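PDB 1U0M: 1,3,6,8-tetrahydroxynaphthalene synthase from Streptomyces coelicolor, which catalyses the iterative condensation of five malonyl-CoA units into a linear pentaketide and its cyclisation to 1,3,6,8-tetrahydroxynaphthalene, an intermediate in melanin biosynthesis. Local coordinates for residues Leu32-His37 with Leu45-Ile50; Ala90-Ala95 with Asn167-Ala172; Met119-Ala124 with Gln138-Gln143; Asp273-His278 with Thr290-Asp295; Arg303-Leu306 with Asn311-Ser314. All coordinates share one frame; numbering follows the deposited sequence.

Interaction 1. Residues Leu32-His37 with Leu45-Ile50; sequences LARRRH and LALRLI
Leu47 reaches across from helix 43-52 and divides its two methyls between neighbouring residues of helix 26-37. CD1 rests on the methyl of Ala33, with Leu47 CD1 3.7 Å from Ala33 CB. Its sister branch lies against the stem of Arg34, Leu47 CD2 being 3.6 Å from Arg34 CG, and the two side chains cross at about a right angle. A bend at chi3 (-52°) folds the arginine over, so that Arg34 NH1 also comes to 3.9 Å from Leu47 CD2; the methyl meets the guanidinium obliquely.

The two helices form a helical hairpin at the surface of the N-terminal family region. Deeper in the same hairpin, Ile50 packs on Met26, Thr29 and Leu30, while Ala46 and Leu49 face helix 187-195. Within the first segment, Ala33 O lies in the plane of the imidazole, at its edge, and accepts a weak hydrogen bond from His37 ND1 (3.3 Å); Arg36 NH2 bonds to Tyr180 OH.

With no hydrogen bond or ion pair between the two segments, the contact probably rests on van der Waals packing and the removal of apolar surface from water, the arginine contributing chiefly its aliphatic stem.

Interaction 2. Residues Ala90-Ala95 with Asn167-Ala172; sequences AVIQRA and NALIVA
Ile92 meets the strand through two branches, each set against a different residue, and the apolar contacts between the segments all pass through it. Its CG2, anti to the backbone N, comes to 3.6 Å from Leu169 CD2. The other branch lies beside the backbone N (chi1 -77°) and bears on Val171, Ile92 CG1 and Ile92 CD1 each standing 3.7 Å from Val171 CG2. The same terminal methyl also approaches the leucine, Ile92 CD1 being 4.2 Å from Leu169 CD2. Leu169 rises to this meeting with its CG anti to the backbone N (chi1 176°). In both pairs the side chains cross at about a right angle, with the isoleucine bridging two residues that lie on the same face of the strand.

This is a layer contact of the thiolase fold: helix 73-99 lies against the mixed sheet that contains strand 167-175. Val91 and Ala95 of the helix extend the packing to Ser16 of strand 11-18, and Ala202 of strand 198-206 also touches both. The alternate residues Ala168 and Ile170 pack instead on helix 148-162, so the strand is sandwiched between helical layers, in keeping with the alpha-beta-alpha-beta-alpha architecture.

Polar bonds leave this interface for other parts of the fold. Leu169 pairs its backbone with Val108 and Ile110, and Ala168 with Val205, tying the strand to its two neighbours in the sheet. On the helix, Arg94 NH2 donates to Val17 O.

Interaction 3. Residues Met119-Ala124 with Gln138-Gln143; sequences MPSLTA and QIPIAQ
Thr123 carries OG1 between its backbone N and carbonyl carbon (chi1 56°), and Gln138 sends CG out beside its own backbone N (chi1 -51°) before extending; together these torsions bring hydroxyl and amide into bonding range. Thr123 OG1 donates to Gln138 OE1 over 3.0 Å, lying in the carbonyl plane on a lone pair, with a C=O...donor angle of 113°. Alongside the bond the carbon stems pack obliquely, Thr123 CB standing 3.7 Å from Gln138 CG. Further along, the Ser121 side chain meets the proline ring, with Ser121 OG 3.4 Å from Pro140 CB.

The contact belongs to the beta-alpha-beta unit formed by strand 108-112, helix 122-129 and strand 137-141, and it seats the first turn of the helix on the second strand. It is also part of the dimer interface: Pro140 packs on Leu144 of the second subunit, Met119, joined to Pro120 by a cis peptide, makes backbone hydrogen bonds to that subunit, and Gln143 NE2 bonds to its Met118 O.

Gln138 is held at both ends of its amide, since NE2 makes a weak hydrogen bond to Thr346 OG1 of the second subunit. The hydrogen bond from Thr123 therefore satisfies a buried oxygen and would favour one orientation of an amide that links the crossover to the partner chain.

Interaction 4. Residues Asp273-His278 with Thr290-Asp295; sequences DFYIVH and TFLEVD
The hydroxyl of Tyr275 gives this contact its polar end: OH is hydrogen-bonded to Ser270 O, outside the two segments, while the ring behind it is met by Val294 on one face and by Leu292 at its edge. Val294 comes from the opposite direction and sets CG1 over the face, 4.0 Å from the Tyr275 centroid and 14° off the ring normal, a CH-pi contact. As modelled, a chi1 of 167°, with CG1 anti to the backbone N, turns this methyl over the ring. The second methyl, CG2, is placed too close to the phenol, so the exact pose of the valine is doubtful. Leu292 approaches differently, near the ring plane: its CD2 lies 3.8 Å from Tyr275 CE2 and 3.9 Å from Tyr275 OH.

The chain delivers these two aliphatic residues just beyond helix 281-291. Glu293 leaves helical geometry with a positive phi of 87°, its side chain starting away from the tyrosine, whereas Leu292 and Val294, before and after it, both start toward the 273-278 segment. Leu292 also packs on Leu258 of helix 251-263. In strand 276-278 the backbone pairs with Leu337 and Ala339 of the next strand of the main sheet, and Ile276 packs on helix 315-326. The contact thus joins the segment following helix 281-291 to the region of strand 276-278, outermost in the sheet of this chain.

Between the segments the attraction is probably dispersive, with a CH-pi component, whereas the bond to Ser270 would restrict the orientation of the hydroxyl and satisfy it at this buried residue.

Interaction 5. Residues Arg303-Leu306 with Asn311-Ser314; sequences RATL and NIAS
An Asx turn at Asn311, in the loop between helix 300-308 and helix 315-326, forms one side of this contact, and Leu306 of the first helix packs against it. The methyl Leu306 CD2 lies 4.1 Å from Asn311 CA, touching the backbone of the asparagine while the asparagine side chain sets out away from the helix at its CB. At the neighbouring pair, Thr305 CG2 stands 4.0 Å from Ile312 CD1, the two side chains crossing at about a right angle. Ile312 reaches back because its CG1 sits between the backbone N and the carbonyl carbon (chi1 59°).

The turn itself is closed by Ala313 N, which donates to Asn311 OD1 over 2.9 Å. The donor lies in the carbonyl plane with a C=O...donor angle of 155°, although the N-H...acceptor angle is a bent 138°. Asn311 is about 4 Å, side chain to side chain, from Cys146, the active-site cysteine inferred by similarity, and His278 packs on both Cys146 and Asn311; this grouping is consistent with the Cys-His-Asn catalytic triad of chalcone synthase relatives. The Asx turn and the packing against it probably influence how the amide is held near Cys146.

Thr305 uses its two branches separately: CG2 faces Ile312, while OG1 hydrogen-bonds to Asp319 OD1 on helix 315-326. Beyond the turn, Ser314 OG bonds to Glu174 OE2, and the backbone of Asn311 pairs with Leu195 and Gly197.

How the interactions relate
Interactions 4 and 5 meet beside Cys146, the probable active-site cysteine, where His278 CE1 lies 3.4 Å from Asn311 OD1; both residues pack on Cys146. Interaction 5 also reaches the N-terminal half, since Ser314 OG is 3.6 Å from Ala172 CB of interaction 2, so its loop touches both family regions. Interactions 2, 3 and 4 share the main sheet, with interaction 3 at one outermost strand within this chain and interaction 4 at the other, their centres about 32 Å apart. Along the chain, interaction 3 is nested inside the loop closed by interaction 2. Interaction 1 stands apart at the surface, its centre about 21 Å from that of interaction 5 and about 37 Å from that of interaction 2.

Interaction 1. Residues Leu32-His37 with Leu45-Ile50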
# COMPACT_ATOMS: atom_id res chain seq x y z
N LEU A 32 -8.09 25.81 -22.98
CA LEU A 32 -9.05 24.75 -22.68
C LEU A 32 -9.91 25.17 -21.49
O LEU A 32 -11.14 25.19 -21.59
CB LEU A 32 -8.32 23.43 -22.34
CG LEU A 32 -7.29 22.88 -23.33
CD1 LEU A 32 -6.83 21.53 -22.88
CD2 LEU A 32 -7.88 22.78 -24.72
N ALA A 33 -9.27 25.53 -20.39
CA ALA A 33 -10.00 25.96 -19.20
C ALA A 33 -11.00 27.06 -19.54
O ALA A 33 -12.12 27.08 -19.03
CB ALA A 33 -9.04 26.44 -18.14
N ARG A 34 -10.59 27.97 -20.42
CA ARG A 34 -11.47 29.05 -20.81
C ARG A 34 -12.62 28.51 -21.63
O ARG A 34 -13.79 28.73 -21.31
CB ARG A 34 -10.72 30.10 -21.63
CG ARG A 34 -10.63 31.45 -20.97
CD ARG A 34 -10.24 32.49 -22.00
NE ARG A 34 -9.03 32.09 -22.73
CZ ARG A 34 -7.79 32.24 -22.27
NH1 ARG A 34 -7.58 32.79 -21.07
NH2 ARG A 34 -6.76 31.84 -23.00
N ARG A 35 -12.29 27.82 -22.71
CA ARG A 35 -13.33 27.27 -23.57
C ARG A 35 -14.23 26.30 -22.84
O ARG A 35 -15.45 26.29 -23.05
CB ARG A 35 -12.71 26.58 -24.79
CG ARG A 35 -12.56 27.52 -25.99
CD ARG A 35 -12.34 26.77 -27.28
NE ARG A 35 -10.93 26.44 -27.48
CZ ARG A 35 -10.03 27.28 -27.96
NH1 ARG A 35 -10.39 28.51 -28.30
NH2 ARG A 35 -8.77 26.90 -28.10
N ARG A 36 -13.66 25.50 -21.94
CA ARG A 36 -14.45 24.52 -21.22
C ARG A 36 -15.17 25.03 -19.96
O ARG A 36 -15.91 24.28 -19.34
CB ARG A 36 -13.56 23.31 -20.88
CG ARG A 36 -12.97 22.63 -22.13
CD ARG A 36 -11.85 21.65 -21.80
NE ARG A 36 -12.33 20.46 -21.10
CZ ARG A 36 -12.91 19.41 -21.70
NH1 ARG A 36 -13.09 19.40 -23.01
NH2 ARG A 36 -13.32 18.38 -20.96
N HIS A 37 -14.97 26.29 -19.59
CA HIS A 37 -15.64 26.81 -18.41
C HIS A 37 -16.03 28.27 -18.53
O HIS A 37 -16.17 28.97 -17.54
CB HIS A 37 -14.77 26.62 -17.17
CG HIS A 37 -14.48 25.19 -16.86
ND1 HIS A 37 -13.44 24.49 -17.45
CD2 HIS A 37 -15.13 24.29 -16.08
CE1 HIS A 37 -13.47 23.24 -17.04
NE2 HIS A 37 -14.49 23.09 -16.21
N LEU A 45 -10.57 33.94 -11.62
CA LEU A 45 -9.77 33.56 -10.46
C LEU A 45 -9.01 32.25 -10.75
O LEU A 45 -7.83 32.11 -10.41
CB LEU A 45 -10.67 33.37 -9.24
CG LEU A 45 -9.96 32.70 -8.05
CD1 LEU A 45 -8.94 33.67 -7.45
CD2 LEU A 45 -10.99 32.28 -7.01
N ALA A 46 -9.71 31.31 -11.38
CA ALA A 46 -9.13 30.02 -11.70
C ALA A 46 -7.93 30.17 -12.61
O ALA A 46 -6.84 29.65 -12.33
CB ALA A 46 -10.19 29.12 -12.36
N LEU A 47 -8.12 30.88 -13.72
CA LEU A 47 -7.05 31.12 -14.69
C LEU A 47 -5.82 31.79 -14.08
O LEU A 47 -4.68 31.42 -14.39
CB LEU A 47 -7.59 31.95 -15.85
CG LEU A 47 -8.20 31.21 -17.04
CD1 LEU A 47 -8.75 29.86 -16.63
CD2 LEU A 47 -9.28 32.07 -17.67
N ARG A 48 -6.04 32.80 -13.24
CA ARG A 48 -4.94 33.54 -12.61
C ARG A 48 -4.11 32.61 -11.74
O ARG A 48 -2.88 32.60 -11.81
CB ARG A 48 -5.50 34.70 -11.76
CG ARG A 48 -4.43 35.46 -10.94
CD ARG A 48 -4.98 36.77 -10.35
NE ARG A 48 -5.98 36.53 -9.32
CZ ARG A 48 -5.70 36.13 -8.08
NH1 ARG A 48 -4.44 35.93 -7.72
NH2 ARG A 48 -6.67 35.90 -7.22
N LEU A 49 -4.80 31.85 -10.90
CA LEU A 49 -4.17 30.90 -9.99
C LEU A 49 -3.31 29.92 -10.77
O LEU A 49 -2.15 29.68 -10.43
CB LEU A 49 -5.25 30.14 -9.21
CG LEU A 49 -5.84 30.84 -7.97
CD1 LEU A 49 -6.22 32.26 -8.31
CD2 LEU A 49 -7.05 30.08 -7.47
N ILE A 50 -3.88 29.36 -11.83
CA ILE A 50 -3.14 28.42 -12.65
C ILE A 50 -1.90 29.09 -13.22
O ILE A 50 -0.78 28.60 -13.06
CB ILE A 50 -4.02 27.90 -13.80
CG1 ILE A 50 -5.13 27.00 -13.23
CG2 ILE A 50 -3.17 27.11 -14.79
CD1 ILE A 50 -6.13 26.54 -14.24

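Interaction 2. Residues Ala90-Ala95 with Asn167-Ala172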
# COMPACT_ATOMS: atom_id res chain seq x y z
N ALA A 90 11.86 0.21 -18.87
CA ALA A 90 13.01 0.99 -19.29
C ALA A 90 13.59 1.82 -18.15
O ALA A 90 14.80 1.80 -17.91
CB ALA A 90 12.63 1.91 -20.43
N VAL A 91 12.72 2.53 -17.45
CA VAL A 91 13.18 3.38 -16.36
C VAL A 91 13.86 2.61 -15.25
O VAL A 91 14.90 3.04 -14.74
CB VAL A 91 12.02 4.21 -15.77
CG1 VAL A 91 12.54 5.14 -14.68
CG2 VAL A 91 11.35 5.01 -16.88
N ILE A 92 13.29 1.47 -14.86
CA ILE A 92 13.88 0.66 -13.81
C ILE A 92 15.30 0.29 -14.24
O ILE A 92 16.25 0.38 -13.46
CB ILE A 92 13.06 -0.63 -13.57
CG1 ILE A 92 11.80 -0.29 -12.76
CG2 ILE A 92 13.90 -1.66 -12.84
CD1 ILE A 92 10.86 -1.46 -12.55
N GLN A 93 15.44 -0.10 -15.50
CA GLN A 93 16.73 -0.48 -16.06
C GLN A 93 17.80 0.58 -15.75
O GLN A 93 18.74 0.34 -14.99
CB GLN A 93 16.62 -0.64 -17.57
CG GLN A 93 17.89 -1.15 -18.19
CD GLN A 93 18.20 -2.56 -17.74
OE1 GLN A 93 17.54 -3.52 -18.16
NE2 GLN A 93 19.20 -2.70 -16.87
N ARG A 94 17.65 1.74 -16.37
CA ARG A 94 18.57 2.85 -16.20
C ARG A 94 18.87 3.14 -14.74
O ARG A 94 19.89 3.76 -14.43
CB ARG A 94 18.01 4.10 -16.87
CG ARG A 94 18.03 4.02 -18.39
CD ARG A 94 16.80 4.67 -18.97
NE ARG A 94 16.49 5.91 -18.28
CZ ARG A 94 15.39 6.62 -18.51
NH1 ARG A 94 14.51 6.20 -19.41
NH2 ARG A 94 15.18 7.74 -17.83
N ALA A 95 17.98 2.72 -13.85
CA ALA A 95 18.17 2.94 -12.42
C ALA A 95 19.09 1.87 -11.84
O ALA A 95 19.75 2.10 -10.82
CB ALA A 95 16.83 2.93 -11.70
N ASN A 167 19.65 -4.33 -1.06
CA ASN A 167 19.42 -3.31 -2.07
C ASN A 167 17.93 -3.22 -2.38
O ASN A 167 17.30 -4.22 -2.74
CB ASN A 167 20.16 -3.65 -3.36
CG ASN A 167 21.64 -3.36 -3.28
OD1 ASN A 167 22.37 -3.62 -4.23
ND2 ASN A 167 22.08 -2.83 -2.15
N ALA A 168 17.36 -2.03 -2.26
CA ALA A 168 15.94 -1.84 -2.54
C ALA A 168 15.72 -1.06 -3.83
O ALA A 168 16.52 -0.21 -4.21
CB ALA A 168 15.28 -1.11 -1.37
N LEU A 169 14.62 -1.37 -4.52
CA LEU A 169 14.28 -0.68 -5.75
C LEU A 169 13.02 0.14 -5.56
O LEU A 169 11.94 -0.41 -5.30
CB LEU A 169 14.07 -1.67 -6.89
CG LEU A 169 13.62 -1.01 -8.21
CD1 LEU A 169 14.69 -0.04 -8.69
CD2 LEU A 169 13.34 -2.08 -9.26
N ILE A 170 13.14 1.45 -5.70
CA ILE A 170 12.00 2.34 -5.55
C ILE A 170 11.46 2.71 -6.92
O ILE A 170 12.20 3.24 -7.76
CB ILE A 170 12.39 3.62 -4.84
CG1 ILE A 170 12.93 3.30 -3.45
CG2 ILE A 170 11.18 4.54 -4.74
CD1 ILE A 170 13.36 4.51 -2.68
N VAL A 171 10.19 2.43 -7.15
CA VAL A 171 9.55 2.77 -8.42
C VAL A 171 8.32 3.62 -8.17
O VAL A 171 7.44 3.25 -7.40
CB VAL A 171 9.09 1.52 -9.19
CG1 VAL A 171 8.40 1.95 -10.48
CG2 VAL A 171 10.28 0.64 -9.50
N ALA A 172 8.28 4.78 -8.82
CA ALA A 172 7.16 5.69 -8.71
C ALA A 172 6.51 5.79 -10.09
O ALA A 172 7.16 6.13 -11.07
CB ALA A 172 7.64 7.05 -8.23

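Interaction 3. Residues Met119-Ala124 with Gln138-Gln143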
# COMPACT_ATOMS: atom_id res chain seq x y z
N MET A 119 -4.70 -5.00 -8.52
CA MET A 119 -4.32 -6.04 -7.58
C MET A 119 -4.23 -7.34 -8.37
O MET A 119 -5.21 -7.75 -8.98
CB MET A 119 -5.35 -6.21 -6.48
CG MET A 119 -5.00 -7.37 -5.59
SD MET A 119 -6.15 -7.59 -4.27
CE MET A 119 -5.70 -6.22 -3.33
N PRO A 120 -3.04 -7.97 -8.38
CA PRO A 120 -1.81 -7.53 -7.69
C PRO A 120 -1.28 -6.23 -8.30
O PRO A 120 -1.68 -5.84 -9.39
CB PRO A 120 -0.81 -8.67 -7.94
CG PRO A 120 -1.62 -9.79 -8.51
CD PRO A 120 -2.74 -9.11 -9.26
N SER A 121 -0.37 -5.57 -7.60
CA SER A 121 0.20 -4.35 -8.14
C SER A 121 1.17 -4.81 -9.23
O SER A 121 1.31 -6.01 -9.47
CB SER A 121 0.95 -3.58 -7.07
OG SER A 121 2.06 -4.31 -6.62
N LEU A 122 1.82 -3.85 -9.89
CA LEU A 122 2.76 -4.15 -10.97
C LEU A 122 3.97 -4.98 -10.52
O LEU A 122 4.58 -5.66 -11.34
CB LEU A 122 3.27 -2.85 -11.62
CG LEU A 122 2.96 -2.58 -13.09
CD1 LEU A 122 4.09 -1.73 -13.66
CD2 LEU A 122 2.85 -3.86 -13.90
N THR A 123 4.32 -4.92 -9.24
CA THR A 123 5.46 -5.66 -8.73
C THR A 123 5.51 -7.12 -9.18
O THR A 123 6.56 -7.60 -9.60
CB THR A 123 5.50 -5.65 -7.20
OG1 THR A 123 4.26 -6.18 -6.70
CG2 THR A 123 5.75 -4.24 -6.67
N ALA A 124 4.39 -7.82 -9.09
CA ALA A 124 4.33 -9.21 -9.50
C ALA A 124 4.71 -9.38 -10.96
O ALA A 124 5.54 -10.23 -11.30
CB ALA A 124 2.94 -9.76 -9.27
N GLN A 138 7.62 -7.58 -2.21
CA GLN A 138 6.86 -6.52 -2.85
C GLN A 138 6.26 -5.61 -1.78
O GLN A 138 5.71 -6.09 -0.79
CB GLN A 138 5.74 -7.13 -3.69
CG GLN A 138 6.21 -8.21 -4.65
CD GLN A 138 5.13 -9.22 -4.94
OE1 GLN A 138 4.22 -8.97 -5.74
NE2 GLN A 138 5.21 -10.37 -4.28
N ILE A 139 6.39 -4.31 -1.95
CA ILE A 139 5.82 -3.37 -1.00
C ILE A 139 5.08 -2.29 -1.78
O ILE A 139 5.62 -1.21 -2.04
CB ILE A 139 6.88 -2.72 -0.10
CG1 ILE A 139 7.58 -3.80 0.73
CG2 ILE A 139 6.22 -1.73 0.86
CD1 ILE A 139 8.51 -3.25 1.78
N PRO A 140 3.84 -2.58 -2.19
CA PRO A 140 3.02 -1.63 -2.94
C PRO A 140 2.25 -0.69 -2.02
O PRO A 140 1.55 -1.13 -1.12
CB PRO A 140 2.11 -2.53 -3.75
CG PRO A 140 1.87 -3.66 -2.81
CD PRO A 140 3.23 -3.93 -2.23
N ILE A 141 2.39 0.61 -2.23
CA ILE A 141 1.67 1.58 -1.43
C ILE A 141 0.91 2.53 -2.36
O ILE A 141 1.52 3.32 -3.09
CB ILE A 141 2.61 2.39 -0.55
CG1 ILE A 141 3.44 1.44 0.31
CG2 ILE A 141 1.80 3.34 0.33
CD1 ILE A 141 4.39 2.13 1.26
N ALA A 142 -0.41 2.45 -2.34
CA ALA A 142 -1.22 3.31 -3.21
C ALA A 142 -1.92 4.43 -2.47
O ALA A 142 -2.49 5.31 -3.10
CB ALA A 142 -2.25 2.46 -3.95
N GLN A 143 -1.85 4.44 -1.14
CA GLN A 143 -2.57 5.44 -0.36
C GLN A 143 -1.80 6.58 0.29
O GLN A 143 -2.27 7.15 1.27
CB GLN A 143 -3.38 4.72 0.71
CG GLN A 143 -4.32 3.67 0.15
CD GLN A 143 -4.72 2.64 1.18
OE1 GLN A 143 -3.94 1.75 1.52
NE2 GLN A 143 -5.94 2.75 1.68

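Interaction 4. Residues Asp273-His278 with Thr290-Asp295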
# COMPACT_ATOMS: atom_id res chain seq x y z
N ASP A 273 23.00 22.44 3.04
CA ASP A 273 23.51 22.58 1.68
C ASP A 273 22.65 21.77 0.71
O ASP A 273 22.78 21.90 -0.51
CB ASP A 273 24.95 22.04 1.61
CG ASP A 273 25.97 22.96 2.23
OD1 ASP A 273 26.18 24.07 1.71
OD2 ASP A 273 26.59 22.56 3.24
N PHE A 274 21.77 20.94 1.26
CA PHE A 274 20.92 20.06 0.46
C PHE A 274 19.43 20.24 0.75
O PHE A 274 18.99 20.12 1.89
CB PHE A 274 21.30 18.62 0.77
CG PHE A 274 21.69 17.83 -0.43
CD1 PHE A 274 22.56 18.35 -1.37
CD2 PHE A 274 21.22 16.53 -0.58
CE1 PHE A 274 22.97 17.58 -2.45
CE2 PHE A 274 21.62 15.75 -1.66
CZ PHE A 274 22.50 16.27 -2.60
N TYR A 275 18.64 20.49 -0.29
CA TYR A 275 17.20 20.64 -0.13
C TYR A 275 16.40 20.10 -1.31
O TYR A 275 16.28 20.76 -2.35
CB TYR A 275 16.83 22.11 0.09
CG TYR A 275 16.97 22.57 1.53
CD1 TYR A 275 18.22 22.86 2.08
CD2 TYR A 275 15.84 22.71 2.34
CE1 TYR A 275 18.34 23.28 3.41
CE2 TYR A 275 15.96 23.13 3.67
CZ TYR A 275 17.21 23.42 4.19
OH TYR A 275 17.30 23.86 5.50
N ILE A 276 15.86 18.90 -1.14
CA ILE A 276 15.05 18.25 -2.17
C ILE A 276 13.70 17.89 -1.56
O ILE A 276 13.48 16.75 -1.15
CB ILE A 276 15.75 16.97 -2.68
CG1 ILE A 276 17.12 17.31 -3.27
CG2 ILE A 276 14.88 16.29 -3.74
CD1 ILE A 276 17.07 18.24 -4.46
N VAL A 277 12.81 18.87 -1.49
CA VAL A 277 11.49 18.65 -0.91
C VAL A 277 10.38 18.80 -1.94
O VAL A 277 10.46 19.62 -2.85
CB VAL A 277 11.21 19.65 0.22
CG1 VAL A 277 12.44 19.78 1.10
CG2 VAL A 277 10.83 21.00 -0.35
N HIS A 278 9.33 17.99 -1.80
CA HIS A 278 8.21 18.05 -2.72
C HIS A 278 6.99 18.73 -2.12
O HIS A 278 6.47 18.32 -1.08
CB HIS A 278 7.80 16.66 -3.20
CG HIS A 278 6.46 16.63 -3.89
ND1 HIS A 278 6.11 17.55 -4.86
CD2 HIS A 278 5.39 15.83 -3.72
CE1 HIS A 278 4.88 17.31 -5.26
NE2 HIS A 278 4.42 16.27 -4.59
N THR A 290 10.13 30.18 3.84
CA THR A 290 9.94 31.31 4.74
C THR A 290 9.77 30.82 6.18
O THR A 290 10.57 31.16 7.05
CB THR A 290 8.70 32.16 4.34
OG1 THR A 290 7.55 31.31 4.24
CG2 THR A 290 8.93 32.86 3.01
N PHE A 291 8.73 30.02 6.42
CA PHE A 291 8.47 29.49 7.75
C PHE A 291 9.67 28.72 8.29
O PHE A 291 9.90 28.71 9.50
CB PHE A 291 7.23 28.58 7.71
CG PHE A 291 5.92 29.34 7.64
CD1 PHE A 291 5.56 30.21 8.66
CD2 PHE A 291 5.06 29.17 6.56
CE1 PHE A 291 4.35 30.91 8.61
CE2 PHE A 291 3.84 29.87 6.50
CZ PHE A 291 3.49 30.74 7.53
N LEU A 292 10.43 28.09 7.39
CA LEU A 292 11.60 27.32 7.77
C LEU A 292 12.77 28.28 7.84
O LEU A 292 13.56 28.25 8.79
CB LEU A 292 11.92 26.21 6.76
CG LEU A 292 12.74 25.06 7.34
CD1 LEU A 292 11.81 24.11 8.07
CD2 LEU A 292 13.47 24.32 6.25
N GLU A 293 12.89 29.13 6.83
CA GLU A 293 13.93 30.15 6.78
C GLU A 293 15.25 29.71 6.17
O GLU A 293 16.31 29.95 6.71
CB GLU A 293 14.19 30.71 8.18
CG GLU A 293 12.92 31.07 8.95
CD GLU A 293 13.17 31.36 10.40
OE1 GLU A 293 14.00 30.66 11.02
OE2 GLU A 293 12.53 32.27 10.94
N VAL A 294 15.15 29.06 5.02
CA VAL A 294 16.32 28.63 4.30
C VAL A 294 16.49 29.79 3.33
O VAL A 294 16.91 30.89 3.71
CB VAL A 294 16.08 27.30 3.55
CG1 VAL A 294 17.19 27.03 2.56
CG2 VAL A 294 16.01 26.19 4.55
N ASP A 295 16.12 29.56 2.09
CA ASP A 295 16.22 30.57 1.06
C ASP A 295 15.31 30.07 -0.04
O ASP A 295 15.10 28.85 -0.17
CB ASP A 295 17.70 30.74 0.60
CG ASP A 295 18.28 29.51 -0.06
OD1 ASP A 295 17.73 29.08 -1.09
OD2 ASP A 295 19.30 28.96 0.42

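Interaction 5. Residues Arg303-Leu306 with Asn311-Ser314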
# COMPACT_ATOMS: atom_id res chain seq x y z
N ARG A 303 11.31 22.97 -7.67
CA ARG A 303 10.62 23.93 -8.52
C ARG A 303 10.89 23.67 -10.00
O ARG A 303 10.06 23.98 -10.85
CB ARG A 303 11.02 25.36 -8.15
CG ARG A 303 10.07 26.42 -8.69
CD ARG A 303 10.30 27.80 -8.08
NE ARG A 303 10.04 27.84 -6.64
CZ ARG A 303 10.93 27.51 -5.70
NH1 ARG A 303 12.15 27.12 -6.05
NH2 ARG A 303 10.59 27.56 -4.42
N ALA A 304 12.04 23.08 -10.31
CA ALA A 304 12.39 22.77 -11.69
C ALA A 304 11.53 21.64 -12.24
O ALA A 304 11.13 21.65 -13.41
CB ALA A 304 13.86 22.38 -11.77
N THR A 305 11.24 20.65 -11.40
CA THR A 305 10.41 19.51 -11.82
C THR A 305 9.00 20.01 -12.10
O THR A 305 8.37 19.64 -13.09
CB THR A 305 10.33 18.43 -10.72
OG1 THR A 305 11.64 17.96 -10.42
CG2 THR A 305 9.46 17.26 -11.17
N LEU A 306 8.49 20.86 -11.21
CA LEU A 306 7.14 21.37 -11.35
C LEU A 306 6.99 22.29 -12.56
O LEU A 306 5.96 22.27 -13.24
CB LEU A 306 6.74 22.10 -10.05
CG LEU A 306 7.02 21.36 -8.73
CD1 LEU A 306 6.58 22.23 -7.56
CD2 LEU A 306 6.29 20.03 -8.70
N ASN A 311 3.11 18.76 -11.33
CA ASN A 311 3.13 17.93 -10.14
C ASN A 311 2.92 16.49 -10.55
O ASN A 311 1.81 16.09 -10.92
CB ASN A 311 2.03 18.35 -9.17
CG ASN A 311 2.21 17.73 -7.82
OD1 ASN A 311 2.67 16.58 -7.71
ND2 ASN A 311 1.86 18.48 -6.78
N ILE A 312 3.99 15.70 -10.48
CA ILE A 312 3.92 14.31 -10.85
C ILE A 312 3.90 13.42 -9.60
O ILE A 312 4.50 12.34 -9.57
CB ILE A 312 5.10 13.94 -11.76
CG1 ILE A 312 6.43 14.21 -11.06
CG2 ILE A 312 5.06 14.79 -12.99
CD1 ILE A 312 7.62 13.79 -11.87
N ALA A 313 3.19 13.90 -8.59
CA ALA A 313 3.01 13.20 -7.32
C ALA A 313 4.28 12.62 -6.72
O ALA A 313 5.31 13.28 -6.65
CB ALA A 313 1.97 12.11 -7.47
N SER A 314 4.19 11.36 -6.29
CA SER A 314 5.28 10.65 -5.64
C SER A 314 6.61 10.73 -6.38
O SER A 314 7.67 10.61 -5.76
CB SER A 314 4.89 9.18 -5.44
OG SER A 314 4.73 8.49 -6.67